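Local coordinates for uncharacterized protein AsqI (Emericella nidulans, PDB 5YY3), which catalyses the zinc-dependent ring contraction of 4'-methoxycyclopenin to 4'-methoxyviridicatin, releasing methyl isocyanate, in the biosynthesis of aspoquinolone mycotoxins, at residues A[139-144]-A[185-190]; A[179-184]-A[534-539]; A[450-455]-A[539-544]; A[465-470]-A[561-566]. One frame throughout, in Å; residues are numbered along the deposited sequence.

Interaction 1 of 4, residues A[139-144]-A[185-190]; sequences PPLKNH and SHYYWH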
loop_
_atom_site.group_PDB
_atom_site.type_symbol
_atom_site.label_atom_id
_atom_site.label_comp_id
_atom_site.label_asym_id
_atom_site.label_seq_id
_atom_site.Cartn_x
_atom_site.Cartn_y
_atom_site.Cartn_z
ATOM N N PRO A 139 32.921 27.526 0.188
ATOM C CA PRO A 139 31.779 27.737 -0.711
ATOM C C PRO A 139 30.525 26.988 -0.269
ATOM O O PRO A 139 30.611 26.029 0.498
ATOM C CB PRO A 139 32.282 27.192 -2.059
ATOM C CG PRO A 139 33.776 27.222 -1.954
ATOM C CD PRO A 139 34.076 26.935 -0.507
ATOM N N PRO A 140 29.363 27.443 -0.739
ATOM C CA PRO A 140 28.130 26.661 -0.630
ATOM C C PRO A 140 28.335 25.245 -1.162
ATOM O O PRO A 140 29.103 25.075 -2.098
ATOM C CB PRO A 140 27.146 27.445 -1.508
ATOM C CG PRO A 140 27.616 28.866 -1.397
ATOM C CD PRO A 140 29.123 28.797 -1.272
ATOM N N LEU A 141 27.673 24.252 -0.577
ATOM C CA LEU A 141 27.729 22.892 -1.102
ATOM C C LEU A 141 27.330 22.875 -2.570
ATOM O O LEU A 141 27.759 22.001 -3.325
ATOM C CB LEU A 141 26.818 21.953 -0.305
ATOM C CG LEU A 141 26.625 20.528 -0.851
ATOM C CD1 LEU A 141 27.912 19.771 -0.758
ATOM C CD2 LEU A 141 25.505 19.784 -0.104
ATOM N N LYS A 142 26.521 23.858 -2.974
ATOM C CA LYS A 142 26.034 23.919 -4.337
ATOM C C LYS A 142 27.172 24.081 -5.343
ATOM O O LYS A 142 27.028 23.722 -6.503
ATOM C CB LYS A 142 25.033 25.055 -4.520
ATOM C CG LYS A 142 24.153 24.780 -5.748
ATOM C CD LYS A 142 23.679 26.028 -6.492
ATOM C CE LYS A 142 23.103 25.673 -7.885
ATOM N NZ LYS A 142 23.760 24.464 -8.461
ATOM N N ASN A 143 28.303 24.624 -4.906
ATOM C CA ASN A 143 29.433 24.803 -5.807
ATOM C C ASN A 143 30.230 23.528 -6.045
ATOM O O ASN A 143 31.067 23.496 -6.944
ATOM C CB ASN A 143 30.384 25.897 -5.287
ATOM C CG ASN A 143 29.809 27.294 -5.419
ATOM O OD1 ASN A 143 28.627 27.471 -5.719
ATOM N ND2 ASN A 143 30.661 28.302 -5.228
ATOM N N HIS A 144 29.974 22.492 -5.248
ATOM C CA HIS A 144 30.725 21.252 -5.337
ATOM C C HIS A 144 30.574 20.660 -6.734
ATOM O O HIS A 144 29.491 20.734 -7.324
ATOM C CB HIS A 144 30.244 20.273 -4.266
ATOM C CG HIS A 144 31.102 19.056 -4.131
ATOM N ND1 HIS A 144 31.092 18.027 -5.051
ATOM C CD2 HIS A 144 32.002 18.702 -3.181
ATOM C CE1 HIS A 144 31.947 17.091 -4.673
ATOM N NE2 HIS A 144 32.514 17.477 -3.541
ATOM N N SER A 185 24.356 22.065 5.600
ATOM C CA SER A 185 24.670 22.217 7.023
ATOM C C SER A 185 25.628 21.134 7.526
ATOM O O SER A 185 26.573 21.406 8.277
ATOM C CB SER A 185 23.388 22.196 7.857
ATOM O OG SER A 185 23.677 21.843 9.198
ATOM N N HIS A 186 25.353 19.898 7.127
ATOM C CA HIS A 186 26.140 18.748 7.533
ATOM C C HIS A 186 27.553 18.867 6.970
ATOM O O HIS A 186 28.535 18.476 7.602
ATOM C CB HIS A 186 25.461 17.472 7.040
ATOM C CG HIS A 186 26.249 16.218 7.264
ATOM N ND1 HIS A 186 26.246 15.542 8.464
ATOM C CD2 HIS A 186 27.038 15.501 6.424
ATOM C CE1 HIS A 186 26.999 14.464 8.357
ATOM N NE2 HIS A 186 27.489 14.414 7.131
ATOM N N TYR A 187 27.627 19.415 5.766
ATOM C CA TYR A 187 28.867 19.573 5.019
ATOM C C TYR A 187 29.789 20.564 5.719
ATOM O O TYR A 187 30.986 20.323 5.861
ATOM C CB TYR A 187 28.509 20.013 3.610
ATOM C CG TYR A 187 29.584 20.558 2.703
ATOM C CD1 TYR A 187 30.483 19.710 2.049
ATOM C CD2 TYR A 187 29.629 21.918 2.406
ATOM C CE1 TYR A 187 31.432 20.210 1.167
ATOM C CE2 TYR A 187 30.564 22.429 1.530
ATOM C CZ TYR A 187 31.460 21.570 0.909
ATOM O OH TYR A 187 32.393 22.089 0.041
ATOM N N TYR A 188 29.222 21.669 6.183
ATOM C CA TYR A 188 30.001 22.643 6.920
ATOM C C TYR A 188 30.331 22.118 8.317
ATOM O O TYR A 188 31.401 22.397 8.848
ATOM C CB TYR A 188 29.249 23.985 6.994
ATOM C CG TYR A 188 29.997 25.079 7.742
ATOM C CD1 TYR A 188 31.229 25.557 7.284
ATOM C CD2 TYR A 188 29.474 25.637 8.904
ATOM C CE1 TYR A 188 31.924 26.559 7.974
ATOM C CE2 TYR A 188 30.156 26.647 9.599
ATOM C CZ TYR A 188 31.378 27.103 9.129
ATOM O OH TYR A 188 32.043 28.098 9.822
ATOM N N TRP A 189 29.420 21.346 8.901
ATOM C CA TRP A 189 29.609 20.856 10.262
ATOM C C TRP A 189 30.917 20.093 10.393
ATOM O O TRP A 189 31.632 20.215 11.380
ATOM C CB TRP A 189 28.447 19.957 10.688
ATOM C CG TRP A 189 28.442 19.609 12.155
ATOM C CD1 TRP A 189 27.887 20.335 13.159
ATOM C CD2 TRP A 189 29.008 18.443 12.775
ATOM N NE1 TRP A 189 28.071 19.701 14.366
ATOM C CE2 TRP A 189 28.757 18.536 14.156
ATOM C CE3 TRP A 189 29.699 17.328 12.293
ATOM C CZ2 TRP A 189 29.177 17.569 15.063
ATOM C CZ3 TRP A 189 30.120 16.356 13.207
ATOM C CH2 TRP A 189 29.854 16.488 14.569
ATOM N N HIS A 190 31.226 19.298 9.382
ATOM C CA HIS A 190 32.417 18.479 9.434
ATOM C C HIS A 190 33.658 19.348 9.296
ATOM O O HIS A 190 34.680 19.069 9.926
ATOM C CB HIS A 190 32.346 17.386 8.373
ATOM C CG HIS A 190 31.417 16.272 8.750
ATOM N ND1 HIS A 190 31.473 15.651 9.980
ATOM C CD2 HIS A 190 30.387 15.702 8.086
ATOM C CE1 HIS A 190 30.532 14.728 10.049
ATOM N NE2 HIS A 190 29.859 14.738 8.916
HETATM O O HOH W 1 31.801 23.374 -2.296
#

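Interaction 2 of 4, residues A[179-184]-A[534-539]; sequences DYDLND and VARKMG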
loop_
_atom_site.group_PDB
_atom_site.type_symbol
_atom_site.label_atom_id
_atom_site.label_comp_id
_atom_site.label_asym_id
_atom_site.label_seq_id
_atom_site.Cartn_x
_atom_site.Cartn_y
_atom_site.Cartn_z
ATOM N N ASP A 179 17.430 16.947 1.508
ATOM C CA ASP A 179 17.245 18.378 1.691
ATOM C C ASP A 179 18.586 19.105 1.556
ATOM O O ASP A 179 19.561 18.772 2.238
ATOM C CB ASP A 179 16.596 18.676 3.033
ATOM C CG ASP A 179 16.373 20.149 3.243
ATOM O OD1 ASP A 179 17.355 20.853 3.545
ATOM O OD2 ASP A 179 15.219 20.610 3.106
ATOM N N TYR A 180 18.622 20.081 0.652
ATOM C CA TYR A 180 19.847 20.815 0.369
ATOM C C TYR A 180 20.436 21.425 1.630
ATOM O O TYR A 180 21.641 21.381 1.840
ATOM C CB TYR A 180 19.621 21.947 -0.657
ATOM C CG TYR A 180 20.878 22.775 -0.790
ATOM C CD1 TYR A 180 21.969 22.291 -1.516
ATOM C CD2 TYR A 180 21.025 23.988 -0.111
ATOM C CE1 TYR A 180 23.148 23.010 -1.607
ATOM C CE2 TYR A 180 22.206 24.713 -0.196
ATOM C CZ TYR A 180 23.264 24.208 -0.945
ATOM O OH TYR A 180 24.437 24.904 -1.050
ATOM N N ASP A 181 19.587 22.034 2.454
ATOM C CA ASP A 181 20.090 22.789 3.578
ATOM C C ASP A 181 20.529 21.858 4.706
ATOM O O ASP A 181 21.454 22.179 5.450
ATOM C CB ASP A 181 19.038 23.812 4.039
ATOM C CG ASP A 181 18.775 24.883 2.974
ATOM O OD1 ASP A 181 19.619 25.798 2.836
ATOM O OD2 ASP A 181 17.746 24.801 2.257
ATOM N N LEU A 182 19.888 20.706 4.843
ATOM C CA LEU A 182 20.431 19.704 5.751
ATOM C C LEU A 182 21.811 19.294 5.254
ATOM O O LEU A 182 22.762 19.199 6.022
ATOM C CB LEU A 182 19.522 18.480 5.851
ATOM C CG LEU A 182 20.077 17.261 6.582
ATOM C CD1 LEU A 182 20.425 17.605 8.016
ATOM C CD2 LEU A 182 19.085 16.098 6.528
ATOM N N ASN A 183 21.926 19.070 3.957
ATOM C CA ASN A 183 23.176 18.585 3.419
ATOM C C ASN A 183 24.260 19.644 3.451
ATOM O O ASN A 183 25.420 19.344 3.789
ATOM C CB ASN A 183 22.967 18.069 2.006
ATOM C CG ASN A 183 22.542 16.623 1.992
ATOM O OD1 ASN A 183 23.385 15.727 2.033
ATOM N ND2 ASN A 183 21.227 16.382 1.969
ATOM N N ASP A 184 23.904 20.886 3.135
ATOM C CA ASP A 184 24.909 21.937 3.223
ATOM C C ASP A 184 25.314 22.150 4.679
ATOM O O ASP A 184 26.481 22.379 4.962
ATOM C CB ASP A 184 24.439 23.272 2.622
ATOM C CG ASP A 184 25.464 24.393 2.845
ATOM O OD1 ASP A 184 26.528 24.364 2.183
ATOM O OD2 ASP A 184 25.227 25.272 3.712
ATOM N N VAL A 534 19.012 26.664 18.161
ATOM C CA VAL A 534 19.249 25.397 17.475
ATOM C C VAL A 534 19.329 25.573 15.948
ATOM O O VAL A 534 19.926 24.766 15.235
ATOM C CB VAL A 534 18.118 24.402 17.861
ATOM C CG1 VAL A 534 18.004 23.242 16.882
ATOM C CG2 VAL A 534 18.316 23.916 19.300
ATOM N N ALA A 535 18.768 26.668 15.459
ATOM C CA ALA A 535 18.510 26.820 14.037
ATOM C C ALA A 535 19.641 27.469 13.245
ATOM O O ALA A 535 20.325 28.362 13.726
ATOM C CB ALA A 535 17.228 27.621 13.842
ATOM N N ARG A 536 19.803 27.006 12.011
ATOM C CA ARG A 536 20.678 27.620 11.016
ATOM C C ARG A 536 20.047 28.931 10.536
ATOM O O ARG A 536 18.890 28.954 10.131
ATOM C CB ARG A 536 20.904 26.614 9.871
ATOM C CG ARG A 536 21.345 27.134 8.527
ATOM C CD ARG A 536 21.504 25.935 7.600
ATOM N NE ARG A 536 21.464 26.248 6.169
ATOM C CZ ARG A 536 22.491 26.040 5.352
ATOM N NH1 ARG A 536 23.618 25.544 5.843
ATOM N NH2 ARG A 536 22.400 26.322 4.058
ATOM N N LYS A 537 20.778 30.036 10.616
ATOM C CA LYS A 537 20.164 31.335 10.350
ATOM C C LYS A 537 20.270 31.740 8.897
ATOM O O LYS A 537 20.913 32.726 8.554
ATOM C CB LYS A 537 20.776 32.418 11.234
ATOM C CG LYS A 537 19.980 32.648 12.486
ATOM C CD LYS A 537 19.986 31.453 13.379
ATOM C CE LYS A 537 19.414 31.769 14.735
ATOM N NZ LYS A 537 19.947 30.764 15.707
ATOM N N MET A 538 19.619 30.965 8.044
ATOM C CA MET A 538 19.627 31.223 6.626
ATOM C C MET A 538 18.241 30.920 6.103
ATOM O O MET A 538 17.509 30.141 6.710
ATOM C CB MET A 538 20.684 30.358 5.914
ATOM C CG MET A 538 22.072 30.432 6.547
ATOM S SD MET A 538 23.321 29.397 5.761
ATOM C CE MET A 538 24.067 30.595 4.653
ATOM N N GLY A 539 17.874 31.536 4.984
ATOM C CA GLY A 539 16.688 31.119 4.267
ATOM C C GLY A 539 17.015 29.836 3.524
ATOM O O GLY A 539 18.136 29.320 3.639
HETATM O O HOH W 2 18.624 27.233 5.222
#

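Interaction 3 of 4, residues A[450-455]-A[539-544]; sequences PPAVNF and GNYGEP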
loop_
_atom_site.group_PDB
_atom_site.type_symbol
_atom_site.label_atom_id
_atom_site.label_comp_id
_atom_site.label_asym_id
_atom_site.label_seq_id
_atom_site.Cartn_x
_atom_site.Cartn_y
_atom_site.Cartn_z
ATOM N N PRO A 450 7.448 21.855 -3.848
ATOM C CA PRO A 450 8.311 21.225 -4.847
ATOM C C PRO A 450 9.782 21.185 -4.421
ATOM O O PRO A 450 10.288 22.122 -3.801
ATOM C CB PRO A 450 8.129 22.118 -6.081
ATOM C CG PRO A 450 6.856 22.874 -5.832
ATOM C CD PRO A 450 6.800 23.070 -4.361
ATOM N N PRO A 451 10.468 20.088 -4.738
ATOM C CA PRO A 451 11.912 20.080 -4.479
ATOM C C PRO A 451 12.600 20.912 -5.536
ATOM O O PRO A 451 12.073 21.062 -6.648
ATOM C CB PRO A 451 12.294 18.601 -4.607
ATOM C CG PRO A 451 11.272 18.055 -5.599
ATOM C CD PRO A 451 9.982 18.827 -5.321
ATOM N N ALA A 452 13.751 21.460 -5.189
ATOM C CA ALA A 452 14.595 22.129 -6.154
ATOM C C ALA A 452 15.587 21.109 -6.730
ATOM O O ALA A 452 16.612 20.811 -6.118
ATOM C CB ALA A 452 15.311 23.303 -5.508
ATOM N N VAL A 453 15.265 20.569 -7.905
ATOM C CA VAL A 453 16.028 19.461 -8.496
ATOM C C VAL A 453 17.464 19.847 -8.820
ATOM O O VAL A 453 18.368 19.020 -8.718
ATOM C CB VAL A 453 15.353 18.947 -9.774
ATOM C CG1 VAL A 453 16.109 17.770 -10.337
ATOM C CG2 VAL A 453 13.932 18.545 -9.481
ATOM N N ASN A 454 17.673 21.103 -9.213
ATOM C CA ASN A 454 19.025 21.611 -9.478
ATOM C C ASN A 454 19.885 21.674 -8.207
ATOM O O ASN A 454 21.106 21.670 -8.292
ATOM C CB ASN A 454 18.961 22.997 -10.130
ATOM C CG ASN A 454 18.145 23.988 -9.313
ATOM O OD1 ASN A 454 17.025 23.691 -8.896
ATOM N ND2 ASN A 454 18.714 25.163 -9.062
ATOM N N PHE A 455 19.245 21.753 -7.037
ATOM C CA PHE A 455 19.943 21.663 -5.755
ATOM C C PHE A 455 19.934 20.234 -5.179
ATOM O O PHE A 455 20.037 20.049 -3.958
ATOM C CB PHE A 455 19.322 22.613 -4.730
ATOM C CG PHE A 455 19.701 24.066 -4.910
ATOM C CD1 PHE A 455 19.026 24.871 -5.812
ATOM C CD2 PHE A 455 20.723 24.630 -4.152
ATOM C CE1 PHE A 455 19.367 26.220 -5.963
ATOM C CE2 PHE A 455 21.062 25.977 -4.300
ATOM C CZ PHE A 455 20.381 26.768 -5.209
ATOM N N GLY A 539 17.874 31.536 4.984
ATOM C CA GLY A 539 16.688 31.119 4.267
ATOM C C GLY A 539 17.015 29.836 3.524
ATOM O O GLY A 539 18.136 29.320 3.639
ATOM N N ASN A 540 16.051 29.314 2.769
ATOM C CA ASN A 540 16.278 28.134 1.934
ATOM C C ASN A 540 17.445 28.307 0.977
ATOM O O ASN A 540 17.638 29.399 0.423
ATOM C CB ASN A 540 15.027 27.801 1.122
ATOM C CG ASN A 540 14.040 26.967 1.894
ATOM O OD1 ASN A 540 14.303 26.564 3.039
ATOM N ND2 ASN A 540 12.882 26.714 1.286
ATOM N N TYR A 541 18.204 27.225 0.787
ATOM C CA TYR A 541 19.327 27.191 -0.147
ATOM C C TYR A 541 20.434 28.175 0.240
ATOM O O TYR A 541 21.104 28.763 -0.620
ATOM C CB TYR A 541 18.825 27.435 -1.575
ATOM C CG TYR A 541 17.646 26.538 -1.866
ATOM C CD1 TYR A 541 17.810 25.155 -1.956
ATOM C CD2 TYR A 541 16.362 27.058 -1.995
ATOM C CE1 TYR A 541 16.730 24.315 -2.183
ATOM C CE2 TYR A 541 15.278 26.229 -2.225
ATOM C CZ TYR A 541 15.469 24.861 -2.315
ATOM O OH TYR A 541 14.390 24.043 -2.545
ATOM N N GLY A 542 20.621 28.326 1.549
ATOM C CA GLY A 542 21.714 29.117 2.085
ATOM C C GLY A 542 21.609 30.608 1.825
ATOM O O GLY A 542 22.613 31.310 1.916
ATOM N N GLU A 543 20.413 31.101 1.496
ATOM C CA GLU A 543 20.188 32.547 1.389
ATOM C C GLU A 543 20.348 33.206 2.749
ATOM O O GLU A 543 19.808 32.723 3.743
ATOM C CB GLU A 543 18.798 32.854 0.827
ATOM C CG GLU A 543 18.621 32.467 -0.626
ATOM C CD GLU A 543 19.325 33.428 -1.568
ATOM O OE1 GLU A 543 18.970 34.634 -1.565
ATOM O OE2 GLU A 543 20.243 32.981 -2.295
ATOM N N PRO A 544 21.075 34.329 2.802
ATOM C CA PRO A 544 21.411 34.906 4.104
ATOM C C PRO A 544 20.226 35.581 4.768
ATOM O O PRO A 544 19.236 35.893 4.109
ATOM C CB PRO A 544 22.493 35.938 3.770
ATOM C CG PRO A 544 22.546 36.026 2.261
ATOM C CD PRO A 544 21.401 35.245 1.702
#

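Interaction 4 of 4, residues A[465-470]-A[561-566]; sequences EPYEWN and LMLPVG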
loop_
_atom_site.group_PDB
_atom_site.type_symbol
_atom_site.label_atom_id
_atom_site.label_comp_id
_atom_site.label_asym_id
_atom_site.label_seq_id
_atom_site.Cartn_x
_atom_site.Cartn_y
_atom_site.Cartn_z
ATOM N N GLU A 465 4.918 26.997 8.403
ATOM C CA GLU A 465 4.453 28.348 8.679
ATOM C C GLU A 465 5.201 28.850 9.899
ATOM O O GLU A 465 5.567 28.051 10.764
ATOM C CB GLU A 465 2.936 28.399 8.919
ATOM C CG GLU A 465 2.087 27.949 7.744
ATOM C CD GLU A 465 2.377 28.720 6.469
ATOM O OE1 GLU A 465 2.872 29.871 6.557
ATOM O OE2 GLU A 465 2.111 28.160 5.375
ATOM N N PRO A 466 5.432 30.172 9.967
ATOM C CA PRO A 466 6.147 30.779 11.093
ATOM C C PRO A 466 5.499 30.432 12.431
ATOM O O PRO A 466 4.277 30.527 12.571
ATOM C CB PRO A 466 6.048 32.278 10.805
ATOM C CG PRO A 466 5.931 32.343 9.312
ATOM C CD PRO A 466 5.095 31.163 8.930
ATOM N N TYR A 467 6.315 30.005 13.392
ATOM C CA TYR A 467 5.803 29.689 14.714
ATOM C C TYR A 467 6.572 30.450 15.791
ATOM O O TYR A 467 7.599 31.080 15.541
ATOM C CB TYR A 467 5.846 28.173 14.989
ATOM C CG TYR A 467 7.225 27.598 15.241
ATOM C CD1 TYR A 467 7.792 27.631 16.512
ATOM C CD2 TYR A 467 7.956 26.996 14.213
ATOM C CE1 TYR A 467 9.059 27.116 16.755
ATOM C CE2 TYR A 467 9.228 26.453 14.447
ATOM C CZ TYR A 467 9.772 26.522 15.723
ATOM O OH TYR A 467 11.033 26.006 15.984
ATOM N N GLU A 468 6.048 30.381 16.996
ATOM C CA GLU A 468 6.691 30.969 18.142
ATOM C C GLU A 468 6.346 30.091 19.322
ATOM O O GLU A 468 5.407 29.313 19.263
ATOM C CB GLU A 468 6.205 32.399 18.373
ATOM C CG GLU A 468 4.819 32.427 19.014
ATOM C CD GLU A 468 4.254 33.815 19.181
ATOM O OE1 GLU A 468 4.385 34.650 18.243
ATOM O OE2 GLU A 468 3.683 34.058 20.274
ATOM N N TRP A 469 7.104 30.184 20.393
ATOM C CA TRP A 469 6.615 29.615 21.622
ATOM C C TRP A 469 6.660 30.698 22.684
ATOM O O TRP A 469 7.400 31.696 22.564
ATOM C CB TRP A 469 7.413 28.379 22.041
ATOM C CG TRP A 469 8.865 28.605 22.362
ATOM C CD1 TRP A 469 9.878 28.800 21.471
ATOM C CD2 TRP A 469 9.466 28.636 23.669
ATOM N NE1 TRP A 469 11.082 28.937 22.139
ATOM C CE2 TRP A 469 10.856 28.842 23.488
ATOM C CE3 TRP A 469 8.966 28.499 24.972
ATOM C CZ2 TRP A 469 11.753 28.936 24.566
ATOM C CZ3 TRP A 469 9.862 28.583 26.047
ATOM C CH2 TRP A 469 11.239 28.803 25.832
ATOM N N ASN A 470 5.838 30.526 23.706
ATOM C CA ASN A 470 5.936 31.397 24.847
ATOM C C ASN A 470 5.650 30.603 26.111
ATOM O O ASN A 470 5.124 29.478 26.047
ATOM C CB ASN A 470 5.006 32.607 24.706
ATOM C CG ASN A 470 3.565 32.219 24.447
ATOM O OD1 ASN A 470 2.840 31.826 25.364
ATOM N ND2 ASN A 470 3.133 32.349 23.198
ATOM N N LEU A 561 13.305 22.567 8.499
ATOM C CA LEU A 561 13.139 21.233 9.078
ATOM C C LEU A 561 12.953 21.280 10.581
ATOM O O LEU A 561 13.001 20.239 11.234
ATOM C CB LEU A 561 14.349 20.331 8.764
ATOM C CG LEU A 561 14.714 20.146 7.302
ATOM C CD1 LEU A 561 15.864 19.159 7.167
ATOM C CD2 LEU A 561 13.496 19.680 6.510
ATOM N N MET A 562 12.763 22.473 11.140
ATOM C CA MET A 562 12.694 22.609 12.597
ATOM C C MET A 562 11.533 21.823 13.154
ATOM O O MET A 562 11.630 21.215 14.217
ATOM C CB MET A 562 12.585 24.077 13.006
ATOM C CG MET A 562 13.930 24.799 13.017
ATOM S SD MET A 562 14.968 24.241 14.378
ATOM C CE MET A 562 14.048 24.902 15.773
ATOM N N LEU A 563 10.429 21.824 12.419
ATOM C CA LEU A 563 9.251 21.072 12.835
ATOM C C LEU A 563 9.204 19.712 12.158
ATOM O O LEU A 563 9.397 19.625 10.949
ATOM C CB LEU A 563 7.983 21.864 12.512
ATOM C CG LEU A 563 7.174 22.603 13.573
ATOM C CD1 LEU A 563 8.039 23.211 14.630
ATOM C CD2 LEU A 563 6.312 23.656 12.903
ATOM N N PRO A 564 8.947 18.646 12.931
ATOM C CA PRO A 564 8.554 17.393 12.283
ATOM C C PRO A 564 7.377 17.652 11.353
ATOM O O PRO A 564 6.577 18.515 11.668
ATOM C CB PRO A 564 8.161 16.502 13.455
ATOM C CG PRO A 564 9.026 17.003 14.590
ATOM C CD PRO A 564 9.092 18.494 14.388
ATOM N N VAL A 565 7.293 16.943 10.233
ATOM C CA VAL A 565 6.296 17.221 9.202
ATOM C C VAL A 565 4.840 17.092 9.728
ATOM O O VAL A 565 3.948 17.815 9.276
ATOM C CB VAL A 565 6.524 16.298 7.964
ATOM C CG1 VAL A 565 6.331 14.832 8.316
ATOM C CG2 VAL A 565 5.636 16.696 6.780
ATOM N N GLY A 566 4.611 16.202 10.692
ATOM C CA GLY A 566 3.287 16.027 11.260
ATOM C C GLY A 566 2.366 15.173 10.408
ATOM O O GLY A 566 2.807 14.498 9.474
#

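Interaction 1 of 4, residues A[139-144]-A[185-190]
Leu141 sets its CD1 methyl on one face of the Tyr187 ring, and this pairing carries the contact. CD1 of Leu141 stands almost exactly over the middle of the ring, 3.9 Å from the centroid and only 13° off the ring normal, a CH-pi approach. From the same residue, CB lies over the same face, toward its CD2 side, 3.9 Å from CD2 of Tyr187, while the two side chains cross obliquely. Tyr187 leaves its helix with CG anti to the backbone N (chi1 166°), a torsion that sends the ring out across the 139-144 loop. At the ring's rim the partner is polar: the carbonyl O of Pro139 sits near the ring plane, 3.7 Å from CE2 of Tyr187, and that oxygen also accepts from Arg554. Beyond the ring, one water ties the two segments together, 2.7 Å from Tyr187 OH and donating to Pro140 O at 3.2 Å. The loop itself is tightened into a short 3-10 turn, in which Asn143 N and His144 N bond back to Pro140 O and Leu141 O. Phe61 of helix 53-61 also packs on Tyr187. Helix 180-193 bears the zinc ligands His186 and His190, so the loop is packed against a metal-binding helix of the hemocyanin-type helical domain, the counterpart of the copper domain in the tyrosinase family.

Interaction 2 of 4, residues A[179-184]-A[534-539]
Arg536 grips two carboxylates one helical turn apart, Asp181 and Asp184, in a buried salt-bridge network that joins the hemocyanin-type metal domain to a long loop of the Ig-like domain. NH1 of Arg536 bonds to OD2 of Asp184 at 2.7 Å, with an angle of 156° at the hydrogen; it uses the anti lone pair of OD2 and lies in the guanidinium plane. NH2 of Arg536 is shared between two weak bonds, to Asp184 OD2 at 3.0 Å and Asp181 OD1 at 3.1 Å. The Asp184 carboxylate is turned 76° against the guanidinium, so this is no flat two-pronged pairing. An extended chain from CG to NE carries the group to the helix, where Asp181 O lies over one face and Met538 SD over the other. In the next shell, Arg554 pairs with Asp184 OD1 and Lys461 with Asp181 OD2, so basic groups of the Ig-like domain probably balance both acids. The helix start is fixed by Asp179, an N-cap whose OD1 accepts from Leu182 N at 2.9 Å. At the remaining corner of the guanidinium, NE of Arg536 donates to a water at 3.2 Å, and this water stands 2.7 Å from Gly539 O.

Interaction 3 of 4, residues A[450-455]-A[539-544]
This is an apolar and aromatic contact between two loops of the Ig-like domain, one following strand 443-449 and the other running between strands 523-528 and 571-580. Tyr541 reaches out of its loop and lays its ring against both Phe455 and Ala452. The two aromatic planes meet at 40° with centroids 4.6 Å apart, an oblique pairing in which CD1 of Tyr541 rests over the Phe455 face near its rim, 3.7 Å from CG of Phe455. CB of Tyr541 adds a CH-pi contact over the same ring, 4.2 Å from its centroid. The methyl of Ala452 touches the phenol end, CB lying 3.6 Å from CZ of Tyr541. The hydroxyl bonds to Glu457, which also accepts from Ala452 N, so a single carboxylate oxygen holds both sides together. Tyr541 has a positive phi (63°), as does Gly542, and this tight turn presents the ring to the other loop. The 450-455 loop runs on to a subunit boundary, where Asn454 bonds to Asn156 and Val157 of the second subunit. Helix 180-193 lies alongside: Tyr180 packs edge-to-face with Phe455, and the Asp181 carboxylate accepts from the backbone N atoms of Tyr541 and Gly542.

Interaction 4 of 4, residues A[465-470]-A[561-566]
The backbones stay well apart, 9.5 Å between the CA atoms of Tyr467 and Leu563 where they come nearest, with 467-470 in an extended strand and 561-566 an irregular loop, so side chains must bridge the gap. Tyr467 does most of this. Its CG occupies the crowded position between the backbone N and the carbonyl carbon (chi1 73°), and its ring projects from the strand toward the loop. Leu563 comes to meet it from the opposite direction, the two side chains sliding past one another, and CD1 of Leu563 sits 3.5 Å from CE2 of Tyr467, obliquely to the ring. CD2, the other methyl of Leu563, lies 3.9 Å from CD2 of Tyr467, so both branches of the leucine share the contact. These residues belong to the Ig-like domain of the hemocyanin family, a beta structure in which strand 461-475 pairs with strands 422-431, 443-449 and 523-528; Leu563 also packs on Ile444 and Thr446 of strand 443-449, and the loop thus closes over side chains from neighbouring strands. Met562 takes the far end of the tyrosine. Its chain bends at both chi2 and chi3, curling CE round to within 3.2 Å of Tyr467 OH, while CB lies near the ring plane at the edge, 4.4 Å from CE2 of Tyr467. Tyr467 N bonds to the Asp529 carboxylate and Tyr467 O to the Gln432 side-chain amide. On the loop side, Met562 O accepts from Arg224 and Val565 N donates to Glu228, both on helix 210-231 of the metal domain.

Following the chain from the N terminus, interaction 1 closes first, folding the 139-144 loop onto helix 180-193 across some forty residues. Interaction 2 opens from that helix before interaction 1 has closed, so the two cross, and it spans about 350 residues to join the metal domain to the Ig-like domain. Interactions 3 and 4 also cross each other inside the Ig-like domain, and each crosses interaction 2. Residues 179-190 make the hub: Leu141 N bonds to Asp184, while the loop carrying Arg536 continues through Gly539, shared by interactions 2 and 3. Interaction 4 lies farthest from interaction 1, their centres about 24 Å apart, and touches interaction 2 through Leu561 and Met562.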